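Long-range contacts in frutapin (Artocarpus altilis, PDB 5TQZ), which binds glucose in this crystal and, as a jacalin-related lectin, probably recognises glucose- or mannose-type sugars on glycans: residues A[94-99]-A[140-145]; A[121-126]-A[144-149]. All coordinates share one frame; numbering follows the deposited sequence.

Both contacts join strand 141-149 to the sheet that holds strands 95-104 and 119-125. Their centres lie about 15 Å apart. Interaction 1 sits at the start of strand 141-149, where the chain leaves the sugar-binding loop and meets strand 95-104. Interaction 2 lies further along the same strand and faces strand 119-125 across the core. The two share I144 and G145. In chain order, 94-99 comes first, then 121-126, and the run 140-149 serves both. One strand of this beta-prism lectin therefore borders the bound glucose at its beginning and fills the interior with apolar side chains further on, where the side chain of I144 is about 12 Å from the sugar.

Interaction 1 (A[94-99]-A[140-145]); sequences TPVVRS and LLDAIG. With GLC (alpha-D-glucopyranose), chain E.
V97 N donates a hydrogen bond to L141 O at 2.8 Å. It is the one direct hydrogen bond between the segments. Just beside it, V96 CA makes a CA-H...O contact of 3.4 Å with D142 O. The strands cross at 81°, so they do not pair along their length.

Apolar contacts flank this crossing. V97 points at 140-145. Its CB lies 4.0 Å from L141 CD2, and its CG2 lies 4.1 Å from I144 CG2 in the conformer described. V97 CG1 is anti to the backbone N (chi1 175°), which leaves CG2 beside that N and over the backbone at D142 and A143. V96 CG1 packs beside the carboxylate of D142.

The crossing belongs to the beta-prism of the jacalin-like lectins, in which three four-stranded sheets enclose a core. D142 and A143 form a classic beta bulge opposite R136. R98 and S99 form another opposite Y83.

The polar contacts centre on D142, whose CB points away from 94-99 and whose carboxylate binds the glucose. GLC O4 donates to D142 OD2 at 2.6 Å, and GLC O6 donates to D142 OD1 at 2.7 Å. The carboxylate thus takes one sugar hydroxyl on each oxygen. L140 N donates to the same GLC O6 at 2.8 Å, so this hydroxyl is held as both donor and acceptor. D139 and G16 also bond the sugar. A water accepts from T94 OG1 and donates to P95 O and D142 OD2. It ties the first segment to the sugar-binding carboxylate, and OD2 receives two hydrogen bonds.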
loop_
_atom_site.group_PDB
_atom_site.type_symbol
_atom_site.label_atom_id
_atom_site.label_comp_id
_atom_site.label_asym_id
_atom_site.label_seq_id
_atom_site.Cartn_x
_atom_site.Cartn_y
_atom_site.Cartn_z
ATOM N N THR A 94 -18.792 -12.956 27.307
ATOM C CA THR A 94 -18.311 -12.436 26.119
ATOM C C THR A 94 -17.613 -13.569 25.371
ATOM O O THR A 94 -17.064 -14.472 26.026
ATOM C CB THR A 94 -17.396 -11.143 26.360
ATOM O OG1 THR A 94 -16.311 -11.345 27.287
ATOM C CG2 THR A 94 -18.306 -10.130 26.925
ATOM N N PRO A 95 -17.730 -13.602 24.032
ATOM C CA PRO A 95 -17.016 -14.584 23.274
ATOM C C PRO A 95 -15.501 -14.472 23.261
ATOM O O PRO A 95 -15.013 -13.426 23.470
ATOM C CB PRO A 95 -17.575 -14.443 21.810
ATOM C CG PRO A 95 -18.064 -13.083 21.778
ATOM C CD PRO A 95 -18.385 -12.589 23.169
ATOM N N VAL A 96 -14.789 -15.610 23.293
ATOM C CA VAL A 96 -13.348 -15.671 23.153
ATOM C C VAL A 96 -13.025 -16.411 21.927
ATOM O O VAL A 96 -13.942 -16.949 21.334
ATOM C CB VAL A 96 -12.715 -16.314 24.327
ATOM C CG1 VAL A 96 -13.157 -15.568 25.622
ATOM C CG2 VAL A 96 -13.003 -17.810 24.441
ATOM N N VAL A 97 -11.732 -16.568 21.591
ATOM C CA VAL A 97 -11.352 -17.382 20.376
ATOM C C VAL A 97 -11.253 -18.768 20.937
ATOM O O VAL A 97 -10.373 -19.014 21.833
ATOM C CB VAL A 97 -10.039 -16.812 19.837
ATOM C CG1 VAL A 97 -9.550 -17.699 18.656
ATOM C CG2 VAL A 97 -10.182 -15.309 19.518
ATOM N N ARG A 98 -12.153 -19.640 20.549
ATOM C CA ARG A 98 -12.158 -21.060 20.845
ATOM C C ARG A 98 -11.193 -22.009 20.065
ATOM O O ARG A 98 -10.769 -22.995 20.589
ATOM C CB ARG A 98 -13.551 -21.598 20.725
ATOM C CG ARG A 98 -14.568 -20.976 21.716
ATOM C CD ARG A 98 -14.300 -21.049 23.163
ATOM N NE ARG A 98 -14.287 -22.439 23.583
ATOM C CZ ARG A 98 -15.348 -23.230 23.799
ATOM N NH1 ARG A 98 -16.606 -22.826 23.723
ATOM N NH2 ARG A 98 -15.115 -24.508 24.013
ATOM N N SER A 99 -10.971 -21.633 18.825
ATOM C CA SER A 99 -10.173 -22.385 17.900
ATOM C C SER A 99 -9.481 -21.438 16.986
ATOM O O SER A 99 -10.038 -20.397 16.622
ATOM C CB SER A 99 -11.138 -23.280 17.059
ATOM O OG SER A 99 -10.309 -24.277 16.421
ATOM N N LEU A 140 -7.483 -15.779 28.634
ATOM C CA LEU A 140 -7.690 -16.419 27.321
ATOM C C LEU A 140 -7.487 -15.369 26.232
ATOM O O LEU A 140 -7.441 -14.128 26.483
ATOM C CB LEU A 140 -9.164 -16.978 27.110
ATOM C CG LEU A 140 -9.408 -18.176 28.009
ATOM C CD1 LEU A 140 -10.829 -18.383 28.054
ATOM C CD2 LEU A 140 -8.797 -19.494 27.598
ATOM N N LEU A 141 -7.357 -15.882 25.031
ATOM C CA LEU A 141 -7.353 -15.031 23.752
ATOM C C LEU A 141 -8.765 -14.608 23.512
ATOM O O LEU A 141 -9.528 -15.405 22.906
ATOM C CB LEU A 141 -6.784 -15.746 22.571
ATOM C CG LEU A 141 -6.608 -14.863 21.291
ATOM C CD1 LEU A 141 -5.629 -13.660 21.496
ATOM C CD2 LEU A 141 -6.252 -15.647 20.021
ATOM N N ASP A 142 -9.202 -13.448 24.020
ATOM C CA ASP A 142 -10.516 -12.986 23.808
ATOM C C ASP A 142 -10.821 -12.658 22.339
ATOM O O ASP A 142 -12.014 -12.891 21.834
ATOM C CB ASP A 142 -10.807 -11.721 24.654
ATOM C CG ASP A 142 -10.959 -12.059 26.082
ATOM O OD1 ASP A 142 -9.895 -12.248 26.648
ATOM O OD2 ASP A 142 -12.085 -12.238 26.522
ATOM N N ALA A 143 -9.827 -12.005 21.676
ATOM C CA ALA A 143 -10.059 -11.469 20.309
ATOM C C ALA A 143 -8.799 -11.566 19.473
ATOM O O ALA A 143 -7.720 -11.509 20.083
ATOM C CB ALA A 143 -10.540 -10.029 20.340
ATOM N N ILE A 144 -8.931 -11.658 18.140
ATOM C CA ILE A 144 -7.751 -11.550 17.277
ATOM C C ILE A 144 -8.088 -10.849 15.945
ATOM O O ILE A 144 -9.200 -10.909 15.395
ATOM C CB ILE A 144 -7.118 -12.926 17.044
ATOM C CG1 ILE A 144 -5.704 -12.897 16.383
ATOM C CG2 ILE A 144 -8.067 -13.811 16.289
ATOM C CD1 ILE A 144 -5.185 -14.301 16.461
ATOM N N GLY A 145 -7.067 -10.130 15.416
ATOM C CA GLY A 145 -7.182 -9.455 14.086
ATOM C C GLY A 145 -5.858 -9.405 13.431
ATOM O O GLY A 145 -4.864 -9.761 14.045
HETATM C C1 GLC E . -9.997 -12.778 32.071
HETATM C C2 GLC E . -10.827 -11.481 32.106
HETATM C C3 GLC E . -12.018 -11.469 31.114
HETATM C C4 GLC E . -11.701 -12.223 29.837
HETATM C C5 GLC E . -11.468 -13.650 30.265
HETATM C C6 GLC E . -10.824 -14.537 29.258
HETATM O O1 GLC E . -9.411 -13.464 33.213
HETATM O O2 GLC E . -11.270 -11.004 33.375
HETATM O O3 GLC E . -12.289 -10.107 30.795
HETATM O O4 GLC E . -12.828 -12.173 28.965
HETATM O O5 GLC E . -10.685 -13.816 31.433
HETATM O O6 GLC E . -9.636 -13.925 28.711
HETATM O O HOH W 1 -14.365 -11.590 25.337
#

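Interaction 2 (A[121-126]-A[144-149]); sequences FNLPIE and IGVHMA
F121 meets I144 at the start of the contact, with ring atom CZ 4.3 Å from I144 CG2 in the conformer described. The methyl approaches the ring obliquely. F121 is also stacked on W11 of the same chain, and its side chain touches L100, so the ring packs against W11 of the other sheet and L100 of its own.

L123 comes next along the strand and also points inward. Its CD2 and V146 CG2 meet tip to tip at 3.5 Å. V146 has a second conformer, so the closeness of this pair is doubtful. CG of L123 is anti to the backbone N (chi1 -173°), which extends the leucine toward V146. The same CD2 lies 4.4 Å from M148 SD.

The two strands run nearly parallel, 14° apart, but their axes stay 10.4 Å from each other. They lie in different sheets of the beta-prism, strand 119-125 outermost within this chain in one and strand 141-149 inside the other. Side chains alone bridge them. V8 of strand 6-12 touches both L123 and V146, and V130 of strand 127-137 touches both V146 and I125.

I125 closes the row. It faces M148 tip to tip, and M148 CE is 3.8 Å from I125 CG2. In the conformer described, M148 bends at its last torsion (chi3 67°), which sets CE against both branches of the isoleucine.

At E126 the chain turns a corner, and this residue makes a salt bridge to K134 of a second subunit, whose I6 packs on M148.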
loop_
_atom_site.group_PDB
_atom_site.type_symbol
_atom_site.label_atom_id
_atom_site.label_comp_id
_atom_site.label_asym_id
_atom_site.label_seq_id
_atom_site.Cartn_x
_atom_site.Cartn_y
_atom_site.Cartn_z
ATOM N N PHE A 121 -15.110 -18.049 11.716
ATOM C CA PHE A 121 -14.510 -16.908 11.015
ATOM C C PHE A 121 -13.506 -17.514 10.081
ATOM O O PHE A 121 -12.876 -18.548 10.342
ATOM C CB PHE A 121 -13.984 -15.721 11.820
ATOM C CG PHE A 121 -12.765 -16.052 12.669
ATOM C CD1 PHE A 121 -12.906 -16.681 13.833
ATOM C CD2 PHE A 121 -11.495 -15.824 12.173
ATOM C CE1 PHE A 121 -11.792 -16.915 14.701
ATOM C CE2 PHE A 121 -10.386 -16.090 12.946
ATOM C CZ PHE A 121 -10.515 -16.703 14.184
ATOM N N ASN A 122 -13.381 -16.860 8.942
ATOM C CA ASN A 122 -12.504 -17.438 7.878
ATOM C C ASN A 122 -11.981 -16.351 7.018
ATOM O O ASN A 122 -12.812 -15.719 6.242
ATOM C CB ASN A 122 -13.354 -18.445 7.133
ATOM C CG ASN A 122 -12.776 -18.931 5.767
ATOM O OD1 ASN A 122 -11.549 -19.057 5.627
ATOM N ND2 ASN A 122 -13.634 -19.248 4.858
ATOM N N LEU A 123 -10.631 -16.205 7.005
ATOM C CA LEU A 123 -9.936 -15.233 6.153
ATOM C C LEU A 123 -8.988 -15.933 5.113
ATOM O O LEU A 123 -7.820 -16.144 5.386
ATOM C CB LEU A 123 -9.150 -14.298 6.978
ATOM C CG LEU A 123 -8.458 -13.090 6.277
ATOM C CD1 LEU A 123 -9.403 -12.006 5.791
ATOM C CD2 LEU A 123 -7.344 -12.499 7.056
ATOM N N PRO A 124 -9.528 -16.352 3.992
ATOM C CA PRO A 124 -8.649 -16.814 2.896
ATOM C C PRO A 124 -7.948 -15.583 2.310
ATOM O O PRO A 124 -8.668 -14.569 2.032
ATOM C CB PRO A 124 -9.604 -17.346 1.882
ATOM C CG PRO A 124 -10.983 -17.298 2.445
ATOM C CD PRO A 124 -10.897 -16.247 3.495
ATOM N N ILE A 125 -6.636 -15.683 1.922
ATOM C CA ILE A 125 -5.816 -14.539 1.471
ATOM C C ILE A 125 -5.480 -14.909 0.107
ATOM O O ILE A 125 -4.785 -15.943 -0.093
ATOM C CB ILE A 125 -4.593 -14.255 2.368
ATOM C CG1 ILE A 125 -4.911 -13.819 3.809
ATOM C CG2 ILE A 125 -3.787 -13.149 1.817
ATOM C CD1 ILE A 125 -3.832 -13.948 4.874
ATOM N N GLU A 126 -6.053 -14.242 -0.906
ATOM C CA GLU A 126 -5.779 -14.555 -2.292
ATOM C C GLU A 126 -4.464 -13.854 -2.733
ATOM O O GLU A 126 -3.579 -14.359 -3.433
ATOM C CB GLU A 126 -6.910 -14.147 -3.230
ATOM C CG GLU A 126 -6.569 -14.197 -4.676
ATOM C CD GLU A 126 -7.812 -14.367 -5.546
ATOM O OE1 GLU A 126 -8.988 -14.347 -5.003
ATOM O OE2 GLU A 126 -7.724 -14.919 -6.656
ATOM N N ILE A 144 -8.931 -11.658 18.140
ATOM C CA ILE A 144 -7.751 -11.550 17.277
ATOM C C ILE A 144 -8.088 -10.849 15.945
ATOM O O ILE A 144 -9.200 -10.909 15.395
ATOM C CB ILE A 144 -7.118 -12.926 17.044
ATOM C CG1 ILE A 144 -5.704 -12.897 16.383
ATOM C CG2 ILE A 144 -8.067 -13.811 16.289
ATOM C CD1 ILE A 144 -5.185 -14.301 16.461
ATOM N N GLY A 145 -7.067 -10.130 15.416
ATOM C CA GLY A 145 -7.182 -9.455 14.086
ATOM C C GLY A 145 -5.858 -9.405 13.431
ATOM O O GLY A 145 -4.864 -9.761 14.045
ATOM N N VAL A 146 -5.887 -9.180 12.131
ATOM C CA VAL A 146 -4.665 -9.276 11.335
ATOM C C VAL A 146 -4.380 -8.092 10.455
ATOM O O VAL A 146 -5.289 -7.475 9.803
ATOM C CB VAL A 146 -4.505 -10.451 10.363
ATOM C CG1 VAL A 146 -3.871 -11.566 11.157
ATOM C CG2 VAL A 146 -5.763 -10.719 9.607
ATOM N N HIS A 147 -3.144 -7.689 10.529
ATOM C CA HIS A 147 -2.595 -6.610 9.662
ATOM C C HIS A 147 -1.997 -7.261 8.432
ATOM O O HIS A 147 -1.373 -8.338 8.507
ATOM C CB HIS A 147 -1.459 -5.839 10.338
ATOM C CG HIS A 147 -1.829 -5.195 11.613
ATOM N ND1 HIS A 147 -2.691 -4.145 11.754
ATOM C CD2 HIS A 147 -1.321 -5.429 12.833
ATOM C CE1 HIS A 147 -2.752 -3.754 13.028
ATOM N NE2 HIS A 147 -1.908 -4.507 13.703
ATOM N N MET A 148 -2.162 -6.612 7.285
ATOM C CA MET A 148 -1.861 -7.216 5.928
ATOM C C MET A 148 -1.129 -6.127 5.055
ATOM O O MET A 148 -1.425 -4.938 5.183
ATOM C CB MET A 148 -3.149 -7.679 5.202
ATOM C CG MET A 148 -3.983 -8.631 5.999
ATOM S SD MET A 148 -5.447 -9.119 5.004
ATOM C CE MET A 148 -4.535 -10.011 3.780
ATOM N N ALA A 149 -0.211 -6.571 4.235
ATOM C CA ALA A 149 0.531 -5.677 3.360
ATOM C C ALA A 149 0.875 -6.477 2.175
ATOM O O ALA A 149 0.724 -7.692 2.242
ATOM C CB ALA A 149 1.794 -5.230 3.994
#